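Side-chain contacts in response regulator protein (Burkholderia pseudomallei, PDB 3RQI), which probably regulates transcription as the phosphorylated partner of a two-component system, with a CheY-like receiver domain followed by a Fis-type DNA-binding region: residues Phe10-Asp15 with Arg25-Arg30; Gly21-Gly26 with Ala110-Ile115; Asn104-Pro109 with Leu116-Thr121; Arg35-His38 with Glu42-Lys45; Lys45-Glu50 with Ala71-Leu76. All coordinates share one frame; numbering follows the deposited sequence. Where two conformers were deposited one is given.

Contact 1. Residues Phe10-Asp15 with Arg25-Arg30; sequences FLVIDD and RGLERR. With CA (calcium ion), chain B.
CD1 of L27 sits squarely over the middle of the F10 ring, 3.5 Å from its centroid and only 1° off the ring normal. All six ring carbons are therefore at nearly the same distance from it, which makes this a clear CH-pi contact. The second methyl of L27 is off to one side. Its CD2 meets the ring atom CE1 of F10 at 3.7 Å. The two side chains cross at about a right angle. CG of F10 is anti to the backbone N (chi1 -155°), and this turns the ring to meet the helix. V12, two residues along the same face of the strand, adds a looser touch from CG2 to CD1 of L27 at 4.1 Å. This is the first strand and helix of the CheY-like receiver fold: strand 9-13 and helix 17-29 belong to the beta-alpha-beta unit that ends in strand 33-37. All three touching residues are buried, and L116 of helix 112-118 also packs on L27. Further along segment 25-30, NH1 of R30 donates to O of G26 at 2.9 Å, with the oxygen in the guanidinium plane but the nitrogen above the carbonyl plane. The other end of segment 10-15 reaches the acidic site. OD1 of D15 binds the calcium ion at 2.3 Å. OD1 of D14 accepts at 2.7 Å from water 1, itself a calcium ligand.

Contact 2. Residues Gly21-Gly26 with Ala110-Ile115; sequences GTLARG and ANVESI
This is a buried helix-to-helix contact made of aliphatic groups, joining helix 17-29 to the start of helix 112-118. L23 carries most of it from its side, with V112 and I115 opposite. L23 and I115 reach toward each other tip to tip, and their CD1 atoms are 3.8 Å apart. The same CD1 of L23 meets CG2 of V112 at 4.0 Å, so one methyl serves both partners. With CG anti to the backbone N (chi1 171°), the end of L23 swings nearer to helix 112-118 than its first bond would suggest. The other touch is at G26, where the backbones come closest. CA of G26 and CA of V112 are 6.5 Å apart, and CG2 of V112 rests against the glycine CA at 4.1 Å. With no side chain on G26, the valine packs directly on the helix backbone. No hydrogen bond links the two segments. The polar work is done within segment 110-115. N111 is the N-cap of the helix, and its OD1 accepts from N of S114 at 2.9 Å, with the donor nearly along the C=O axis. The other amide atom of N111, ND2, donates to O of N156 of the second subunit. On the sheet side, L23 and I115 both touch T56 of strand 54-56. The first and last helices of the receiver domain thus pack side by side on one face of the parallel sheet, as in the CheY-like fold.

Contact 3. Residues Asn104-Pro109 with Leu116-Thr121; sequences NYLAKP and LAALQT
N104 and L106 of strand 104-107 hold A118, near the end of helix 112-118. The contact joins the last strand and last helix of the CheY-like receiver fold, with strand 104-107 at one edge of the parallel sheet. Its tight part is small. A118 gives up the most surface to the contact, and its CB points toward the strand. There it touches both CG and CD1 of L106, the latter at 3.7 Å. The same residue offers its carbonyl to N104. The bond from ND2 to O of A118 is 2.9 Å long and nearly straight, with an angle of 168°. ND2 also donates to OE1 of Q127 in helix 123-133, so the amide ties two helices to the strand. CG of N104 is anti to the backbone N (chi1 -150°), which carries the amide across to the helix. The far side is looser and turned to solvent. A117 and Q120 are exposed, and Q120 folds back on its own turn, with NE2 donating to O of L116 at 3.0 Å. Just past the strand, NZ of K108 hydrogen-bonds to the phosphoryl group of the modified D58 and forms a salt bridge with D14. In the N104 bond, ND2 comes in on a lone pair of the A118 oxygen, in the carbonyl plane, and that oxygen lies only 3° out of the amide plane of N104.

Contact 4. Residues Arg35-His38 with Glu42-Lys45; sequences RQAH and EALK
OE1 of E42 is gripped by two donors. The backbone N of H38 gives it a hydrogen bond of 2.8 Å at an angle of 157°, and water 2 donates to it at 2.9 Å. The backbone bond meets OE1 on the anti side, 30° out of the carboxylate plane. Water 2 also donates to O of Q36, so it bridges strand and helix. The other oxygen, OE2, accepts from water 3 at 2.7 Å, and water 3 lies in the plane of the H38 ring beside ND1. The E42 chain is extended beyond CG (chi2 -175°), which carries the carboxylate from the helix to the end of the strand. The contact spans the turn between strand 33-37 and helix 40-47, the second strand and second helix of the receiver fold. Strand 33-37 is outermost in the parallel sheet, next to strand 9-13. H38, just past the strand, is held from the strand as well. Its NE2 donates to OE1 of Q36 at 3.0 Å in an almost straight line. The ring is thus bonded at both nitrogens, which would probably fix how it is turned. Beside these bonds the packing is close: CB of A37 lies 3.5 Å from CA of A43, tighter than usual, and 3.9 Å from CB of A43. The N of E42 bonds to OD1 of N39 in the turn.

Contact 5. Residues Lys45-Glu50 with Ala71-Leu76; sequences KLAGAE and APLCDL
A47 and L76 bury the most surface here, and L73 adds to it from deeper in the protein. CB of A47 points toward helix 67-76 and meets two leucines. CD2 of L73 is 3.4 Å from CB of A47, tighter than usual for two carbons. About a right angle away, CD1 of L76 is 4.0 Å from the same CB of A47. L73 and L76 are three residues apart, so both come off nearly the same face of their helix. L73 leaves its backbone at an angle to A47, and its CD2 end closes the distance. CG of L76 is anti to its carbonyl carbon (chi1 -68°), and this lets CD1 reach A47. CB of L76 also touches the other segment, 3.5 Å from the backbone O of A47. This oxygen is not left to carbon alone, for it accepts a hydrogen bond from NE2 of Q77, the next residue after L76. The same NE2 also donates to O of E50. The contact brings together helix 40-47 and helix 67-76, the second and third helices of the CheY-like receiver fold, on the face of the sheet opposite helix 17-29. L73 also touches I13 of strand 9-13, so it faces the sheet as well as A47. L76 is exposed and lies on the outer side. The backbones are nearest where CA of G48 lies 6.4 Å from CA of L76. CD1 of L76 approaches N of G48 at 4.3 Å. O of L46 accepts from both A49 N and E50 N.

Overall arrangement
All five contacts lie in the receiver domain, round its parallel sheet. Contacts 1 and 2 share helix 17-29, with centres about 6 Å apart. Contacts 2 and 3 share helix 112-118, with centres about 11 Å apart. On the other face, contacts 4 and 5 share helix 40-47, with centres about 9 Å apart. Contact 1 bridges the two groups: V12 bonds to R35 and A37 of contact 4, and L11 and I13 touch L46 and L73 of contact 5. Contacts 1 and 3 meet at the phosphorylation site, where D14 OD2 and K108 NZ form a 2.8 Å salt bridge. The calcium ion there lies about 9 Å from the side chain of H38 and about 12 Å from that of L23.

Contact 1. Residues Phe10-Asp15 with Arg25-Arg30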
# COMPACT_ATOMS: atom_id res chain seq x y z
N PHE A 10 7.08 16.27 18.16
CA PHE A 10 6.93 14.98 17.52
C PHE A 10 6.32 13.98 18.52
O PHE A 10 6.84 13.84 19.64
CB PHE A 10 8.35 14.52 17.11
CG PHE A 10 8.38 13.56 15.96
CD1 PHE A 10 9.04 13.88 14.77
CD2 PHE A 10 7.81 12.29 16.09
CE1 PHE A 10 9.06 12.97 13.69
CE2 PHE A 10 7.85 11.38 15.04
CZ PHE A 10 8.47 11.71 13.84
N LEU A 11 5.27 13.27 18.11
CA LEU A 11 4.67 12.18 18.94
C LEU A 11 4.99 10.83 18.31
O LEU A 11 4.60 10.58 17.18
CB LEU A 11 3.16 12.35 19.00
CG LEU A 11 2.36 11.28 19.81
CD1 LEU A 11 2.81 11.11 21.25
CD2 LEU A 11 0.83 11.52 19.75
N VAL A 12 5.69 10.01 19.06
CA VAL A 12 6.02 8.64 18.63
C VAL A 12 5.06 7.67 19.32
O VAL A 12 5.12 7.54 20.53
CB VAL A 12 7.50 8.32 18.96
CG1 VAL A 12 7.75 6.81 18.76
CG2 VAL A 12 8.48 9.18 18.07
N ILE A 13 4.23 6.98 18.55
CA ILE A 13 3.27 6.00 19.12
C ILE A 13 3.73 4.60 18.72
O ILE A 13 3.59 4.19 17.56
CB ILE A 13 1.86 6.24 18.58
CG1 ILE A 13 1.40 7.67 18.93
CG2 ILE A 13 0.89 5.17 19.18
CD1 ILE A 13 0.22 8.14 18.06
N ASP A 14 4.28 3.85 19.68
CA ASP A 14 4.76 2.49 19.43
C ASP A 14 4.84 1.77 20.77
O ASP A 14 5.29 2.36 21.76
CB ASP A 14 6.15 2.54 18.72
CG ASP A 14 6.50 1.25 18.06
OD1 ASP A 14 6.55 0.21 18.76
OD2 ASP A 14 6.68 1.23 16.82
N ASP A 15 4.34 0.54 20.85
CA ASP A 15 4.38 -0.19 22.13
C ASP A 15 5.76 -0.70 22.50
O ASP A 15 5.98 -1.12 23.67
CB ASP A 15 3.41 -1.39 22.07
CG ASP A 15 3.86 -2.41 21.07
OD1 ASP A 15 3.86 -2.12 19.85
OD2 ASP A 15 4.21 -3.53 21.49
N ARG A 25 15.51 9.54 20.68
CA ARG A 25 16.83 10.13 20.82
C ARG A 25 17.37 10.65 19.50
O ARG A 25 17.96 11.72 19.49
CB ARG A 25 17.78 9.16 21.48
CG ARG A 25 17.44 8.95 22.94
CD ARG A 25 18.52 8.10 23.64
NE ARG A 25 18.59 6.73 23.11
CZ ARG A 25 17.75 5.75 23.46
NH1 ARG A 25 17.89 4.56 22.92
NH2 ARG A 25 16.79 5.95 24.36
N GLY A 26 17.19 9.91 18.40
CA GLY A 26 17.66 10.38 17.08
C GLY A 26 16.95 11.66 16.62
O GLY A 26 17.58 12.58 16.08
N LEU A 27 15.65 11.74 16.87
CA LEU A 27 14.91 12.96 16.56
C LEU A 27 15.36 14.15 17.43
O LEU A 27 15.50 15.28 16.93
CB LEU A 27 13.41 12.71 16.75
CG LEU A 27 12.79 11.82 15.66
CD1 LEU A 27 11.42 11.30 16.14
CD2 LEU A 27 12.68 12.49 14.30
N GLU A 28 15.58 13.90 18.72
CA GLU A 28 16.03 14.96 19.64
C GLU A 28 17.38 15.52 19.18
O GLU A 28 17.58 16.72 19.22
CB GLU A 28 16.12 14.47 21.08
CG GLU A 28 14.78 14.21 21.70
CD GLU A 28 14.83 13.24 22.87
OE1 GLU A 28 15.90 12.66 23.19
OE2 GLU A 28 13.76 13.02 23.48
N ARG A 29 18.28 14.66 18.70
CA ARG A 29 19.59 15.14 18.21
C ARG A 29 19.42 16.05 17.00
O ARG A 29 20.32 16.84 16.68
CB ARG A 29 20.54 13.99 17.86
CG ARG A 29 21.04 13.18 19.06
CD ARG A 29 22.20 12.24 18.68
NE ARG A 29 21.79 11.09 17.87
CZ ARG A 29 21.28 9.95 18.35
NH1 ARG A 29 21.10 9.77 19.65
NH2 ARG A 29 20.96 8.97 17.51
N ARG A 30 18.27 15.95 16.33
CA ARG A 30 17.95 16.80 15.19
C ARG A 30 17.08 17.98 15.59
O ARG A 30 16.56 18.72 14.74
CB ARG A 30 17.30 15.97 14.08
CG ARG A 30 18.30 15.12 13.35
CD ARG A 30 17.68 13.89 12.70
NE ARG A 30 18.70 13.08 12.03
CZ ARG A 30 19.45 12.14 12.61
NH1 ARG A 30 19.31 11.82 13.90
NH2 ARG A 30 20.35 11.50 11.88
CA CA B . 4.26 -3.18 17.80
O HOH W 1 6.41 -2.17 17.53

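Contact 2. Residues Gly21-Gly26 with Ala110-Ile115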
# COMPACT_ATOMS: atom_id res chain seq x y z
N GLY A 21 12.34 4.71 22.13
CA GLY A 21 13.43 5.51 22.72
C GLY A 21 14.57 5.80 21.77
O GLY A 21 15.12 6.91 21.74
N THR A 22 14.95 4.81 20.98
CA THR A 22 16.01 5.01 19.99
C THR A 22 15.60 6.05 18.94
O THR A 22 16.39 6.91 18.53
CB THR A 22 16.36 3.64 19.36
OG1 THR A 22 16.93 2.79 20.38
CG2 THR A 22 17.37 3.79 18.23
N LEU A 23 14.35 5.96 18.51
CA LEU A 23 13.82 6.91 17.53
C LEU A 23 13.76 8.30 18.16
O LEU A 23 14.20 9.27 17.55
CB LEU A 23 12.46 6.43 17.01
CG LEU A 23 11.68 7.43 16.14
CD1 LEU A 23 12.52 7.90 14.94
CD2 LEU A 23 10.36 6.76 15.66
N ALA A 24 13.24 8.37 19.38
CA ALA A 24 13.15 9.66 20.10
C ALA A 24 14.52 10.30 20.23
O ALA A 24 14.68 11.49 19.94
CB ALA A 24 12.52 9.46 21.46
N ARG A 25 15.51 9.54 20.68
CA ARG A 25 16.83 10.13 20.82
C ARG A 25 17.37 10.65 19.50
O ARG A 25 17.96 11.72 19.49
CB ARG A 25 17.78 9.16 21.48
CG ARG A 25 17.44 8.95 22.94
CD ARG A 25 18.52 8.10 23.64
NE ARG A 25 18.59 6.73 23.11
CZ ARG A 25 17.75 5.75 23.46
NH1 ARG A 25 17.89 4.56 22.92
NH2 ARG A 25 16.79 5.95 24.36
N GLY A 26 17.19 9.91 18.40
CA GLY A 26 17.66 10.38 17.08
C GLY A 26 16.95 11.66 16.62
O GLY A 26 17.58 12.58 16.08
N ALA A 110 13.49 1.73 9.16
CA ALA A 110 13.72 2.99 8.47
C ALA A 110 14.63 3.78 9.38
O ALA A 110 14.58 3.61 10.60
CB ALA A 110 12.38 3.75 8.27
N ASN A 111 15.48 4.64 8.82
CA ASN A 111 16.29 5.52 9.65
C ASN A 111 15.62 6.86 9.85
O ASN A 111 14.60 7.17 9.21
CB ASN A 111 17.75 5.66 9.12
CG ASN A 111 17.83 6.22 7.70
OD1 ASN A 111 17.12 7.16 7.33
ND2 ASN A 111 18.74 5.68 6.91
N VAL A 112 16.18 7.66 10.75
CA VAL A 112 15.58 8.93 11.11
C VAL A 112 15.44 9.87 9.90
O VAL A 112 14.37 10.48 9.71
CB VAL A 112 16.33 9.62 12.27
CG1 VAL A 112 15.73 11.02 12.52
CG2 VAL A 112 16.22 8.78 13.56
N GLU A 113 16.49 9.99 9.08
CA GLU A 113 16.43 10.78 7.83
C GLU A 113 15.27 10.38 6.91
O GLU A 113 14.55 11.24 6.39
CB GLU A 113 17.77 10.75 7.06
N SER A 114 15.05 9.08 6.74
CA SER A 114 13.98 8.62 5.84
C SER A 114 12.59 8.81 6.44
O SER A 114 11.62 9.06 5.72
CB SER A 114 14.21 7.20 5.38
OG SER A 114 13.95 6.27 6.38
N ILE A 115 12.52 8.73 7.77
CA ILE A 115 11.26 8.98 8.48
C ILE A 115 10.90 10.45 8.28
O ILE A 115 9.78 10.75 7.88
CB ILE A 115 11.38 8.61 9.99
CG1 ILE A 115 11.36 7.10 10.13
CG2 ILE A 115 10.19 9.21 10.82
CD1 ILE A 115 11.78 6.62 11.49

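Contact 3. Residues Asn104-Pro109 with Leu116-Thr121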
# COMPACT_ATOMS: atom_id res chain seq x y z
N ASN A 104 1.36 9.33 5.02
CA ASN A 104 2.30 8.44 4.35
C ASN A 104 2.47 7.16 5.16
O ASN A 104 1.88 7.02 6.25
CB ASN A 104 3.67 9.13 4.14
CG ASN A 104 4.40 8.63 2.92
OD1 ASN A 104 3.97 7.65 2.26
ND2 ASN A 104 5.53 9.28 2.61
N TYR A 105 3.27 6.24 4.63
CA TYR A 105 3.34 4.91 5.25
C TYR A 105 4.71 4.37 4.91
O TYR A 105 5.13 4.44 3.75
CB TYR A 105 2.22 4.05 4.66
CG TYR A 105 2.04 2.60 5.14
CD1 TYR A 105 0.87 2.23 5.81
CD2 TYR A 105 3.03 1.62 4.87
CE1 TYR A 105 0.64 0.90 6.20
CE2 TYR A 105 2.83 0.30 5.26
CZ TYR A 105 1.63 -0.05 5.91
OH TYR A 105 1.43 -1.34 6.28
N LEU A 106 5.44 3.92 5.92
CA LEU A 106 6.79 3.35 5.73
C LEU A 106 6.96 2.04 6.48
O LEU A 106 6.49 1.87 7.62
CB LEU A 106 7.85 4.30 6.27
CG LEU A 106 8.40 5.47 5.46
CD1 LEU A 106 9.64 5.92 6.27
CD2 LEU A 106 8.77 5.03 4.05
N ALA A 107 7.61 1.08 5.80
CA ALA A 107 8.03 -0.16 6.47
C ALA A 107 9.26 0.05 7.36
O ALA A 107 10.23 0.73 6.96
CB ALA A 107 8.33 -1.24 5.42
N LYS A 108 9.21 -0.53 8.57
CA LYS A 108 10.42 -0.75 9.36
C LYS A 108 11.29 -1.84 8.66
O LYS A 108 10.75 -2.75 8.01
CB LYS A 108 10.11 -1.20 10.79
CG LYS A 108 9.31 -0.23 11.65
CD LYS A 108 9.03 -0.87 13.01
CE LYS A 108 8.21 0.08 13.91
NZ LYS A 108 7.67 -0.74 15.03
N PRO A 109 12.61 -1.71 8.77
CA PRO A 109 13.34 -0.66 9.45
C PRO A 109 13.53 0.56 8.54
O PRO A 109 13.68 0.43 7.31
CB PRO A 109 14.70 -1.32 9.79
CG PRO A 109 14.87 -2.30 8.80
CD PRO A 109 13.52 -2.78 8.32
N LEU A 116 11.85 11.37 8.53
CA LEU A 116 11.62 12.80 8.27
C LEU A 116 11.26 13.07 6.80
O LEU A 116 10.33 13.86 6.53
CB LEU A 116 12.82 13.65 8.74
CG LEU A 116 12.99 13.69 10.27
CD1 LEU A 116 14.35 14.31 10.71
CD2 LEU A 116 11.82 14.41 11.00
N ALA A 117 11.98 12.44 5.86
CA ALA A 117 11.68 12.60 4.42
C ALA A 117 10.23 12.23 4.10
O ALA A 117 9.52 12.96 3.37
CB ALA A 117 12.68 11.75 3.56
N ALA A 118 9.80 11.12 4.68
CA ALA A 118 8.46 10.54 4.43
C ALA A 118 7.35 11.42 5.00
O ALA A 118 6.19 11.38 4.55
CB ALA A 118 8.39 9.17 5.00
N LEU A 119 7.71 12.26 5.96
CA LEU A 119 6.75 13.21 6.53
C LEU A 119 6.53 14.51 5.78
O LEU A 119 5.65 15.29 6.14
CB LEU A 119 7.16 13.54 7.97
CG LEU A 119 6.81 12.44 8.96
CD1 LEU A 119 7.72 12.52 10.22
CD2 LEU A 119 5.31 12.50 9.36
N GLN A 120 7.37 14.80 4.76
CA GLN A 120 7.30 16.07 4.07
C GLN A 120 6.18 16.10 3.04
O GLN A 120 5.79 15.06 2.51
CB GLN A 120 8.62 16.33 3.32
CG GLN A 120 9.82 16.24 4.24
CD GLN A 120 9.75 17.26 5.35
OE1 GLN A 120 9.67 18.46 5.07
NE2 GLN A 120 9.79 16.81 6.60
N THR A 121 5.71 17.32 2.74
CA THR A 121 4.70 17.51 1.69
C THR A 121 5.17 16.86 0.38
O THR A 121 6.34 16.94 0.02
CB THR A 121 4.42 19.00 1.42
OG1 THR A 121 5.62 19.65 0.98
CG2 THR A 121 3.95 19.67 2.70

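Contact 4. Residues Arg35-His38 with Glu42-Lys45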
# COMPACT_ATOMS: atom_id res chain seq x y z
N ARG A 35 7.59 13.28 22.41
CA ARG A 35 6.82 12.53 23.42
C ARG A 35 6.55 11.14 22.86
O ARG A 35 6.45 10.97 21.64
CB ARG A 35 5.49 13.23 23.72
CG ARG A 35 5.67 14.64 24.28
CD ARG A 35 6.39 14.58 25.64
NE ARG A 35 5.46 14.10 26.66
CZ ARG A 35 4.85 14.88 27.55
NH1 ARG A 35 5.13 16.18 27.60
NH2 ARG A 35 4.00 14.36 28.44
N GLN A 36 6.46 10.15 23.76
CA GLN A 36 6.20 8.77 23.36
C GLN A 36 4.87 8.30 24.00
O GLN A 36 4.56 8.63 25.16
CB GLN A 36 7.31 7.85 23.88
CG GLN A 36 8.72 8.10 23.35
CD GLN A 36 9.70 7.14 24.02
OE1 GLN A 36 9.41 5.95 24.19
NE2 GLN A 36 10.82 7.68 24.48
N ALA A 37 4.12 7.50 23.26
CA ALA A 37 2.93 6.82 23.75
C ALA A 37 3.08 5.35 23.40
O ALA A 37 3.46 5.04 22.26
CB ALA A 37 1.67 7.39 23.09
N HIS A 38 2.78 4.46 24.34
CA HIS A 38 3.05 3.02 24.14
C HIS A 38 1.79 2.21 23.98
O HIS A 38 1.85 0.99 23.79
CB HIS A 38 3.94 2.46 25.28
CG HIS A 38 5.18 3.26 25.48
ND1 HIS A 38 5.60 3.69 26.73
CD2 HIS A 38 6.07 3.76 24.60
CE1 HIS A 38 6.70 4.40 26.60
NE2 HIS A 38 6.99 4.49 25.31
N GLU A 42 -2.55 6.14 26.15
CA GLU A 42 -1.49 7.16 26.20
C GLU A 42 -1.48 8.04 24.96
O GLU A 42 -1.25 9.25 25.05
CB GLU A 42 -0.12 6.48 26.36
CG GLU A 42 0.05 5.78 27.71
CD GLU A 42 1.46 5.21 27.93
OE1 GLU A 42 2.30 5.25 27.01
OE2 GLU A 42 1.73 4.72 29.05
N ALA A 43 -1.67 7.43 23.79
CA ALA A 43 -1.66 8.21 22.53
C ALA A 43 -2.78 9.26 22.56
O ALA A 43 -2.57 10.40 22.19
CB ALA A 43 -1.80 7.28 21.29
N LEU A 44 -3.99 8.83 22.94
CA LEU A 44 -5.12 9.79 22.98
C LEU A 44 -4.98 10.86 24.05
O LEU A 44 -5.38 12.03 23.83
CB LEU A 44 -6.45 9.03 23.09
CG LEU A 44 -6.74 8.17 21.85
CD1 LEU A 44 -7.96 7.31 22.10
CD2 LEU A 44 -6.93 8.99 20.58
N LYS A 45 -4.41 10.48 25.19
CA LYS A 45 -4.12 11.43 26.29
C LYS A 45 -3.16 12.51 25.80
O LYS A 45 -3.47 13.70 25.86
CB LYS A 45 -3.49 10.66 27.47
CG LYS A 45 -3.41 11.41 28.77
CD LYS A 45 -3.44 10.44 29.97
CE LYS A 45 -3.20 11.13 31.28
NZ LYS A 45 -3.18 10.13 32.41
O HOH W 2 4.52 7.02 27.71
O HOH W 3 4.03 3.30 29.05

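Contact 5. Residues Lys45-Glu50 with Ala71-Leu76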
# COMPACT_ATOMS: atom_id res chain seq x y z
N LYS A 45 -4.41 10.48 25.19
CA LYS A 45 -4.12 11.43 26.29
C LYS A 45 -3.16 12.51 25.80
O LYS A 45 -3.47 13.70 25.86
CB LYS A 45 -3.49 10.66 27.47
CG LYS A 45 -3.41 11.41 28.77
CD LYS A 45 -3.44 10.44 29.97
CE LYS A 45 -3.20 11.13 31.28
NZ LYS A 45 -3.18 10.13 32.41
N LEU A 46 -2.02 12.09 25.26
CA LEU A 46 -1.05 13.04 24.72
C LEU A 46 -1.58 13.91 23.57
O LEU A 46 -1.35 15.14 23.57
CB LEU A 46 0.23 12.31 24.28
CG LEU A 46 1.16 12.07 25.48
CD1 LEU A 46 2.16 10.95 25.14
CD2 LEU A 46 1.92 13.35 25.98
N ALA A 47 -2.27 13.27 22.61
CA ALA A 47 -2.78 13.96 21.42
C ALA A 47 -3.93 14.90 21.77
O ALA A 47 -4.32 15.75 20.96
CB ALA A 47 -3.19 12.94 20.34
N GLY A 48 -4.45 14.76 23.00
CA GLY A 48 -5.49 15.67 23.51
C GLY A 48 -4.93 16.77 24.38
O GLY A 48 -5.70 17.66 24.82
N ALA A 49 -3.62 16.73 24.63
CA ALA A 49 -3.02 17.65 25.60
C ALA A 49 -2.05 18.67 25.00
O ALA A 49 -1.88 19.74 25.54
CB ALA A 49 -2.34 16.86 26.72
N GLU A 50 -1.45 18.33 23.87
CA GLU A 50 -0.38 19.15 23.31
C GLU A 50 -0.49 19.07 21.78
O GLU A 50 -1.01 18.10 21.23
CB GLU A 50 0.96 18.56 23.84
CG GLU A 50 2.16 18.60 22.92
CD GLU A 50 3.44 18.12 23.63
OE1 GLU A 50 3.34 17.55 24.75
OE2 GLU A 50 4.53 18.30 23.04
N ALA A 71 -7.81 8.14 12.42
CA ALA A 71 -8.90 9.12 12.33
C ALA A 71 -9.03 10.04 13.57
O ALA A 71 -9.12 11.26 13.40
CB ALA A 71 -10.27 8.42 11.98
N PRO A 72 -9.06 9.46 14.79
CA PRO A 72 -9.12 10.32 15.99
C PRO A 72 -7.92 11.28 16.11
O PRO A 72 -8.08 12.43 16.52
CB PRO A 72 -9.15 9.34 17.16
CG PRO A 72 -9.30 7.99 16.60
CD PRO A 72 -9.29 8.04 15.11
N LEU A 73 -6.74 10.81 15.73
CA LEU A 73 -5.56 11.66 15.72
C LEU A 73 -5.70 12.82 14.73
O LEU A 73 -5.34 13.94 15.03
CB LEU A 73 -4.31 10.84 15.41
CG LEU A 73 -3.76 9.90 16.49
CD1 LEU A 73 -2.62 9.05 15.91
CD2 LEU A 73 -3.24 10.70 17.73
N CYS A 74 -6.21 12.55 13.52
CA CYS A 74 -6.44 13.62 12.58
C CYS A 74 -7.43 14.64 13.14
O CYS A 74 -7.28 15.83 12.88
CB CYS A 74 -6.98 13.08 11.26
SG CYS A 74 -5.80 12.14 10.35
N ASP A 75 -8.43 14.17 13.89
CA ASP A 75 -9.47 15.09 14.45
C ASP A 75 -8.85 15.96 15.53
O ASP A 75 -9.18 17.14 15.65
CB ASP A 75 -10.61 14.29 15.07
CG ASP A 75 -11.50 13.64 14.03
OD1 ASP A 75 -11.28 13.84 12.84
OD2 ASP A 75 -12.45 12.92 14.43
N LEU A 76 -7.98 15.36 16.32
CA LEU A 76 -7.29 16.12 17.39
C LEU A 76 -6.16 16.98 16.88
O LEU A 76 -5.83 18.01 17.49
CB LEU A 76 -6.72 15.17 18.45
CG LEU A 76 -7.78 14.45 19.29
CD1 LEU A 76 -7.14 13.24 20.01
CD2 LEU A 76 -8.46 15.39 20.31